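Local coordinates for L-ribulose 3-epimerase (Mesorhizobium loti, PDB 3VYL), which catalyses the epimerisation of ketoses at C3, most efficiently L-ribulose, and binds a manganese ion at the mouth of its TIM barrel, at residues A[109-114]-A[254-259]. Sequence-based numbering, arbitrary orientation.
Sequences AGHGLQ and KKTAIW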
ATOM      1  N   ALA A 109      -4.363  31.980   9.811  1.00 26.97           N
ATOM      2  CA  ALA A 109      -5.212  32.631   8.823  1.00 26.17           C
ATOM      3  C   ALA A 109      -6.644  32.169   9.044  1.00 26.47           C
ATOM      4  O   ALA A 109      -6.889  31.291   9.887  1.00 27.39           O
ATOM      5  CB  ALA A 109      -4.748  32.271   7.427  1.00 26.56           C
ATOM      6  N   GLY A 110      -7.598  32.743   8.321  1.00 24.75           N
ATOM      7  CA  GLY A 110      -8.995  32.350   8.520  1.00 25.21           C
ATOM      8  C   GLY A 110      -9.249  30.893   8.168  1.00 25.20           C
ATOM      9  O   GLY A 110      -8.748  30.407   7.159  1.00 25.34           O
ATOM     10  N   HIS A 111     -10.006  30.199   9.017  1.00 25.63           N
ATOM     11  CA  HIS A 111     -10.532  28.849   8.726  1.00 26.68           C
ATOM     12  C   HIS A 111     -11.672  28.895   7.735  1.00 27.60           C
ATOM     13  O   HIS A 111     -12.768  29.371   8.043  1.00 27.10           O
ATOM     14  CB  HIS A 111     -11.001  28.165  10.014  1.00 25.72           C
ATOM     15  CG  HIS A 111     -11.378  26.702   9.837  1.00 26.02           C
ATOM     16  ND1 HIS A 111     -12.114  26.024  10.746  1.00 26.36           N
ATOM     17  CD2 HIS A 111     -11.091  25.795   8.818  1.00 25.33           C
ATOM     18  CE1 HIS A 111     -12.274  24.749  10.338  1.00 24.70           C
ATOM     19  NE2 HIS A 111     -11.655  24.614   9.156  1.00 25.00           N
ATOM     20  N   GLY A 112     -11.433  28.405   6.528  1.00 28.36           N
ATOM     21  CA  GLY A 112     -12.484  28.398   5.522  1.00 29.51           C
ATOM     22  C   GLY A 112     -11.943  28.526   4.118  1.00 31.33           C
ATOM     23  O   GLY A 112     -10.743  28.732   3.930  1.00 31.49           O
ATOM     24  N   LEU A 113     -12.832  28.387   3.133  1.00 32.68           N
ATOM     25  CA  LEU A 113     -12.470  28.592   1.740  1.00 32.70           C
ATOM     26  C   LEU A 113     -12.318  30.080   1.480  1.00 33.17           C
ATOM     27  O   LEU A 113     -13.245  30.855   1.712  1.00 34.12           O
ATOM     28  CB  LEU A 113     -13.499  27.970   0.790  1.00 32.15           C
ATOM     29  CG  LEU A 113     -13.244  28.158  -0.719  1.00 32.23           C
ATOM     30  CD1 LEU A 113     -11.853  27.715  -1.152  1.00 31.76           C
ATOM     31  CD2 LEU A 113     -14.289  27.412  -1.530  1.00 32.31           C
ATOM     32  N   GLN A 114     -11.141  30.465   1.006  1.00 34.11           N
ATOM     33  CA  GLN A 114     -10.830  31.869   0.759  1.00 36.60           C
ATOM     34  C   GLN A 114     -11.157  32.267  -0.660  1.00 38.59           C
ATOM     35  O   GLN A 114     -11.032  31.462  -1.578  1.00 41.71           O
ATOM     36  CB  GLN A 114      -9.355  32.164   1.051  1.00 34.44           C
ATOM     37  CG  GLN A 114      -8.924  31.867   2.477  1.00 32.75           C
ATOM     38  CD  GLN A 114      -9.871  32.417   3.520  1.00 32.58           C
ATOM     39  OE1 GLN A 114     -10.165  31.746   4.504  1.00 33.80           O
ATOM     40  NE2 GLN A 114     -10.353  33.642   3.316  1.00 32.22           N
ATOM     41  N   LYS A 254     -20.605  23.170   8.439  1.00 43.34           N
ATOM     42  CA  LYS A 254     -20.590  23.874   7.166  1.00 44.81           C
ATOM     43  C   LYS A 254     -19.174  24.177   6.640  1.00 43.37           C
ATOM     44  O   LYS A 254     -18.917  24.010   5.446  1.00 43.61           O
ATOM     45  CB  LYS A 254     -21.466  25.127   7.223  1.00 48.58           C
ATOM     46  CG  LYS A 254     -22.956  24.831   7.412  1.00 49.08           C
ATOM     47  CD  LYS A 254     -23.785  26.111   7.375  1.00 49.52           C
ATOM     48  CE  LYS A 254     -25.010  26.050   8.285  1.00 51.73           C
ATOM     49  NZ  LYS A 254     -25.936  24.908   8.021  1.00 49.44           N
ATOM     50  N   LYS A 255     -18.262  24.594   7.516  1.00 40.16           N
ATOM     51  CA  LYS A 255     -16.880  24.878   7.104  1.00 38.63           C
ATOM     52  C   LYS A 255     -16.095  23.619   6.719  1.00 37.08           C
ATOM     53  O   LYS A 255     -15.214  23.660   5.862  1.00 38.13           O
ATOM     54  CB  LYS A 255     -16.119  25.625   8.199  1.00 38.78           C
ATOM     55  CG  LYS A 255     -16.080  27.126   8.040  1.00 40.04           C
ATOM     56  CD  LYS A 255     -15.310  27.743   9.197  1.00 42.30           C
ATOM     57  CE  LYS A 255     -15.445  29.261   9.215  1.00 44.56           C
ATOM     58  NZ  LYS A 255     -14.623  29.900  10.291  1.00 45.14           N
ATOM     59  N   THR A 256     -16.384  22.503   7.371  1.00 34.06           N
ATOM     60  CA  THR A 256     -15.674  21.272   7.055  1.00 31.65           C
ATOM     61  C   THR A 256     -16.542  20.355   6.189  1.00 29.68           C
ATOM     62  O   THR A 256     -16.185  19.199   5.954  1.00 27.77           O
ATOM     63  CB  THR A 256     -15.195  20.547   8.319  1.00 30.03           C
ATOM     64  OG1 THR A 256     -16.329  20.177   9.099  1.00 30.41           O
ATOM     65  CG2 THR A 256     -14.311  21.451   9.133  1.00 30.21           C
ATOM     66  N   ALA A 257     -17.667  20.903   5.721  1.00 28.04           N
ATOM     67  CA  ALA A 257     -18.571  20.258   4.762  1.00 27.62           C
ATOM     68  C   ALA A 257     -18.992  18.848   5.165  1.00 27.80           C
ATOM     69  O   ALA A 257     -18.879  17.908   4.372  1.00 28.23           O
ATOM     70  CB  ALA A 257     -17.971  20.266   3.360  1.00 26.43           C
ATOM     71  N   ILE A 258     -19.469  18.701   6.397  1.00 27.39           N
ATOM     72  CA  ILE A 258     -19.993  17.422   6.845  1.00 27.94           C
ATOM     73  C   ILE A 258     -21.446  17.309   6.415  1.00 29.06           C
ATOM     74  O   ILE A 258     -22.342  17.866   7.060  1.00 32.15           O
ATOM     75  CB  ILE A 258     -19.900  17.245   8.367  1.00 28.01           C
ATOM     76  CG1 ILE A 258     -18.498  17.575   8.856  1.00 26.97           C
ATOM     77  CG2 ILE A 258     -20.328  15.833   8.771  1.00 27.56           C
ATOM     78  CD1 ILE A 258     -18.467  17.838  10.340  1.00 27.91           C
ATOM     79  N   TRP A 259     -21.661  16.573   5.333  1.00 27.19           N
ATOM     80  CA  TRP A 259     -22.954  16.454   4.694  1.00 26.55           C
ATOM     81  C   TRP A 259     -23.597  15.145   5.016  1.00 27.36           C
ATOM     82  O   TRP A 259     -24.814  14.974   4.869  1.00 28.74           O
ATOM     83  CB  TRP A 259     -22.755  16.519   3.194  1.00 25.86           C
ATOM     84  CG  TRP A 259     -22.057  17.766   2.723  1.00 25.93           C
ATOM     85  CD1 TRP A 259     -21.075  17.869   1.742  1.00 26.03           C
ATOM     86  CD2 TRP A 259     -22.276  19.150   3.192  1.00 25.37           C
ATOM     87  NE1 TRP A 259     -20.697  19.180   1.568  1.00 25.71           N
ATOM     88  CE2 TRP A 259     -21.377  19.993   2.410  1.00 24.95           C
ATOM     89  CE3 TRP A 259     -23.097  19.744   4.144  1.00 24.99           C
ATOM     90  CZ2 TRP A 259     -21.325  21.363   2.586  1.00 24.98           C
ATOM     91  CZ3 TRP A 259     -23.032  21.126   4.309  1.00 23.96           C
ATOM     92  CH2 TRP A 259     -22.168  21.913   3.552  1.00 24.48           C
TER
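The backbone carbonyl oxygen of His111 lies against the end of the Lys255 side chain, with Lys255 NZ 3.0 Å from His111 O. Lys255 suits this place because its chain, extended beyond CG, spans from helix to facing loop and carries methylenes as well as a charge. One methylene, CD, sits over a face of the His111 imidazole, offset toward the rim, in a CH-pi contact 4.2 Å from the ring centroid and 24° off its normal. Thr256, the first residue past helix 250-255, gives the ring its methyl, CG2 being 4.1 Å from His111 CE1, and hydrogen-bonds through OG1 back to Leu252 O in that helix. Shortening Lys255 to an alanine removes CD and NZ and is likely to leave the imidazole freer to turn and His111 O without the nearby ammonium. In the TIM barrel, the contact joins the loop after strand 102-104 to the C-terminal end of helix 250-255, which closes in a Schellman motif with Ala257, at positive phi, as C-prime residue. Gly112 has phi 149°, where a CB would jam against His111 O. A chi1 of -172° sets His111 CG anti to the backbone N, placing the ring where it meets Lys255 CD and Thr256 CG2; histidine offers that face and also NE2, which hydrogen-bonds to Glu153 OE1. The His111 side chain lies about 8 Å from the manganese ion.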